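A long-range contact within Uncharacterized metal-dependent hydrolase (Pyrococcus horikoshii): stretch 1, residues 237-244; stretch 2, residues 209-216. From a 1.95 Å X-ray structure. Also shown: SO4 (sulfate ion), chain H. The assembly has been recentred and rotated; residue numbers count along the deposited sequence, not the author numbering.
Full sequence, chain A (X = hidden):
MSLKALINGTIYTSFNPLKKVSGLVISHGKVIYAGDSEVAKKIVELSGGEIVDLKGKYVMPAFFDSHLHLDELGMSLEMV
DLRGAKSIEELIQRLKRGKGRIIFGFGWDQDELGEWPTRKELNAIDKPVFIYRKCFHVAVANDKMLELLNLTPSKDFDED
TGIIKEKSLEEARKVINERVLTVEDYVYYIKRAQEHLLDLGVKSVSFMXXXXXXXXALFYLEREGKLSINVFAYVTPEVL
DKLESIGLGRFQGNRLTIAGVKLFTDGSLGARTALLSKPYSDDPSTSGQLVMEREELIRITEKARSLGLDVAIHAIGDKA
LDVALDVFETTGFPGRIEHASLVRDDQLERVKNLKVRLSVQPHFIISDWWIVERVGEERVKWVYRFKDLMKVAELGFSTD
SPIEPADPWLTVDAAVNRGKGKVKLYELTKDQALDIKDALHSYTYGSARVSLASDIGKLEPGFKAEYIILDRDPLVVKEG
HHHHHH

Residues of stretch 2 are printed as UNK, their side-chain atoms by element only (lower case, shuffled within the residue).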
# COMPACT_ATOMS: atom_id res chain seq x y z
N PRO A 237 2.74 -6.69 -17.46
CA PRO A 237 1.89 -7.89 -17.27
C PRO A 237 2.50 -8.99 -16.39
O PRO A 237 1.77 -9.66 -15.66
CB PRO A 237 1.71 -8.41 -18.70
CG PRO A 237 1.78 -7.19 -19.55
CD PRO A 237 2.85 -6.34 -18.89
N GLU A 238 3.82 -9.16 -16.46
CA GLU A 238 4.50 -10.16 -15.66
C GLU A 238 4.41 -9.80 -14.17
O GLU A 238 4.17 -10.68 -13.33
CB GLU A 238 5.97 -10.30 -16.10
CG GLU A 238 6.16 -10.90 -17.51
CD GLU A 238 5.82 -9.96 -18.69
OE1 GLU A 238 5.60 -10.48 -19.80
OE2 GLU A 238 5.76 -8.71 -18.52
N VAL A 239 4.59 -8.53 -13.85
CA VAL A 239 4.41 -8.08 -12.47
C VAL A 239 2.95 -8.17 -12.02
O VAL A 239 2.68 -8.54 -10.87
CB VAL A 239 4.99 -6.66 -12.23
CG1 VAL A 239 4.65 -6.15 -10.83
CG2 VAL A 239 6.48 -6.71 -12.40
N LEU A 240 2.02 -7.87 -12.92
CA LEU A 240 0.60 -7.97 -12.60
C LEU A 240 0.24 -9.39 -12.12
O LEU A 240 -0.51 -9.54 -11.14
CB LEU A 240 -0.27 -7.56 -13.81
CG LEU A 240 -1.78 -7.81 -13.71
CD1 LEU A 240 -2.38 -7.03 -12.54
CD2 LEU A 240 -2.49 -7.46 -15.02
N ASP A 241 0.80 -10.41 -12.76
CA ASP A 241 0.60 -11.81 -12.31
C ASP A 241 1.01 -12.00 -10.85
O ASP A 241 0.34 -12.72 -10.10
CB ASP A 241 1.40 -12.79 -13.17
CG ASP A 241 0.81 -12.96 -14.56
OD1 ASP A 241 -0.35 -12.55 -14.77
OD2 ASP A 241 1.51 -13.51 -15.43
N LYS A 242 2.10 -11.37 -10.46
CA LYS A 242 2.59 -11.46 -9.09
C LYS A 242 1.72 -10.67 -8.10
O LYS A 242 1.52 -11.11 -6.98
CB LYS A 242 4.05 -11.04 -9.01
CG LYS A 242 4.97 -11.97 -9.77
CD LYS A 242 6.43 -11.73 -9.42
CE LYS A 242 7.32 -12.79 -10.06
NZ LYS A 242 8.74 -12.64 -9.67
N LEU A 243 1.20 -9.52 -8.54
CA LEU A 243 0.23 -8.77 -7.72
C LEU A 243 -1.00 -9.61 -7.44
O LEU A 243 -1.45 -9.70 -6.30
CB LEU A 243 -0.19 -7.48 -8.41
CG LEU A 243 0.89 -6.43 -8.67
CD1 LEU A 243 0.25 -5.17 -9.26
CD2 LEU A 243 1.66 -6.10 -7.40
N GLU A 244 -1.53 -10.23 -8.50
CA GLU A 244 -2.70 -11.10 -8.43
C GLU A 244 -2.52 -12.26 -7.44
O GLU A 244 -3.46 -12.62 -6.73
CB GLU A 244 -3.05 -11.61 -9.84
CG GLU A 244 -3.74 -12.97 -9.94
CD GLU A 244 -5.25 -12.89 -9.90
OE1 GLU A 244 -5.80 -12.46 -8.87
OE2 GLU A 244 -5.88 -13.28 -10.91
N UNK A 209 5.53 0.75 -17.21
CA UNK A 209 6.26 -0.53 -17.31
C UNK A 209 7.23 -0.74 -16.16
O UNK A 209 8.44 -0.95 -16.34
o UNK A 209 5.96 -0.71 -19.70
c UNK A 209 6.93 -0.71 -18.68
N UNK A 210 6.68 -0.68 -14.95
CA UNK A 210 7.46 -0.99 -13.76
C UNK A 210 7.65 -2.51 -13.74
O UNK A 210 6.67 -3.26 -13.68
c UNK A 210 6.49 0.99 -12.51
c UNK A 210 7.44 -0.91 -11.20
c UNK A 210 6.70 -0.51 -12.47
N UNK A 211 8.91 -2.96 -13.81
CA UNK A 211 9.21 -4.39 -13.75
C UNK A 211 9.41 -4.85 -12.30
O UNK A 211 9.17 -4.09 -11.36
c UNK A 211 10.40 -4.77 -14.66
o UNK A 211 11.97 -3.82 -13.08
c UNK A 211 11.72 -4.10 -14.26
n UNK A 211 12.59 -3.87 -15.25
N UNK A 212 9.86 -6.09 -12.12
CA UNK A 212 9.93 -6.73 -10.80
C UNK A 212 10.89 -6.01 -9.86
O UNK A 212 10.53 -5.67 -8.73
c UNK A 212 9.17 -9.19 -13.03
o UNK A 212 8.47 -10.11 -13.53
c UNK A 212 9.25 -9.14 -11.49
o UNK A 212 9.78 -8.35 -13.75
c UNK A 212 10.33 -8.21 -10.92
N UNK A 213 12.10 -5.74 -10.34
CA UNK A 213 13.10 -5.05 -9.52
C UNK A 213 12.84 -3.57 -9.30
O UNK A 213 13.17 -3.04 -8.23
c UNK A 213 14.50 -5.28 -10.07
c UNK A 213 16.40 -6.88 -10.31
c UNK A 213 16.82 -8.32 -10.06
c UNK A 213 14.96 -6.70 -9.92
n UNK A 213 18.17 -8.61 -10.60
N UNK A 214 12.27 -2.90 -10.30
CA UNK A 214 11.86 -1.50 -10.13
C UNK A 214 10.77 -1.42 -9.06
O UNK A 214 10.79 -0.52 -8.23
c UNK A 214 11.35 -0.90 -11.44
N UNK A 215 9.83 -2.37 -9.07
CA UNK A 215 8.80 -2.41 -8.04
C UNK A 215 9.38 -2.64 -6.64
O UNK A 215 8.99 -1.96 -5.70
c UNK A 215 5.85 -2.01 -7.24
c UNK A 215 7.69 -3.42 -8.36
c UNK A 215 6.49 -3.40 -7.38
c UNK A 215 5.45 -4.45 -7.73
N UNK A 216 10.32 -3.58 -6.51
CA UNK A 216 11.01 -3.79 -5.22
C UNK A 216 11.70 -2.52 -4.73
O UNK A 216 11.65 -2.20 -3.54
n UNK A 216 12.19 -8.66 -5.56
n UNK A 216 11.45 -10.68 -4.74
n UNK A 216 11.97 -8.97 -3.29
c UNK A 216 12.06 -4.91 -5.33
c UNK A 216 11.49 -6.30 -5.48
c UNK A 216 11.87 -9.44 -4.53
c UNK A 216 12.65 -7.29 -5.44
S SO4 H . 11.41 -6.08 -18.10
O1 SO4 H . 11.93 -4.75 -17.78
O2 SO4 H . 12.05 -6.58 -19.31
O3 SO4 H . 11.70 -6.99 -17.00
O4 SO4 H . 9.97 -6.01 -18.30

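Position 209 carries one carbon and then one oxygen, a short hydroxyl arm that stays clear of stretch 1. This is Ser209, placed where the chain turns a corner, and it takes no part in the contact.

Position 210 has three carbons, one bearing the other two, and meets stretch 1 through its backbone: the O of position 210 lies 3.7 Å from CG2 of Val239. A fork directly at CB with no polar atom means valine, and Val210 points sideways.

At position 211 two carbons end in one oxygen and one nitrogen, and the backbone C of position 211 lies 3.5 Å from CG2 of Val239. The planar amide of a short side chain makes it Asn211. It sits at the N-cap, where Asn211 OD1 accepts from the backbone N of position 214 at 2.9 Å, tying down an amide that the first helical turn leaves without a backbone partner. Asn211 ND2 donates to O1 of the sulfate ion at 2.8 Å.

Position 212 shows three carbons in a row, the third carrying two oxygens, and its end lies against Glu238, Val239 and Lys242. The carboxylate identifies Glu212. CA-to-CB runs sideways, but chi1 m and chi2 p fold the chain so that its end comes nearer stretch 1. Glu212 OE2 rests 3.6 Å from CB of Glu238, and Glu212 CD is 3.7 Å from CG2 of Val239. Lys242 NZ approaches Glu212 CG at 4.0 Å, a contact with the aliphatic part and no salt bridge.

Position 213 has four carbons in a row ending in nitrogen and reaches nothing on stretch 1: Lys213, its CA-to-CB bond pointing away.

Position 214 has a single carbon, out of reach of stretch 1: Ala214, buried, its N the donor to Asn211.

Position 215 has four carbons forked at the second; one branch end packs on CG1 of Val239 and CD2 of Leu243. This is Leu215, pointing toward stretch 1, with Leu215 CD2 3.6 Å from CG1 of Val239 and 4.1 Å from CD2 of Leu243.

Position 216 has three carbons, a nitrogen, and a carbon carrying two more nitrogens, with no contact to stretch 1: Arg216, its guanidinium bonded elsewhere in the structure.

The contact works by packing, with no hydrogen bond between the stretches. Val239 is its hub: CG2 of Val239 fits against the start of the second helix, 3.4 Å from Glu212 N, while CG1 meets Leu215. The rule is economical: a small branched residue packs against a capped helix start, a leucine extends the apolar patch, and a folded glutamate covers the flank.

Stretch 2 (209-216) SVNEKALR
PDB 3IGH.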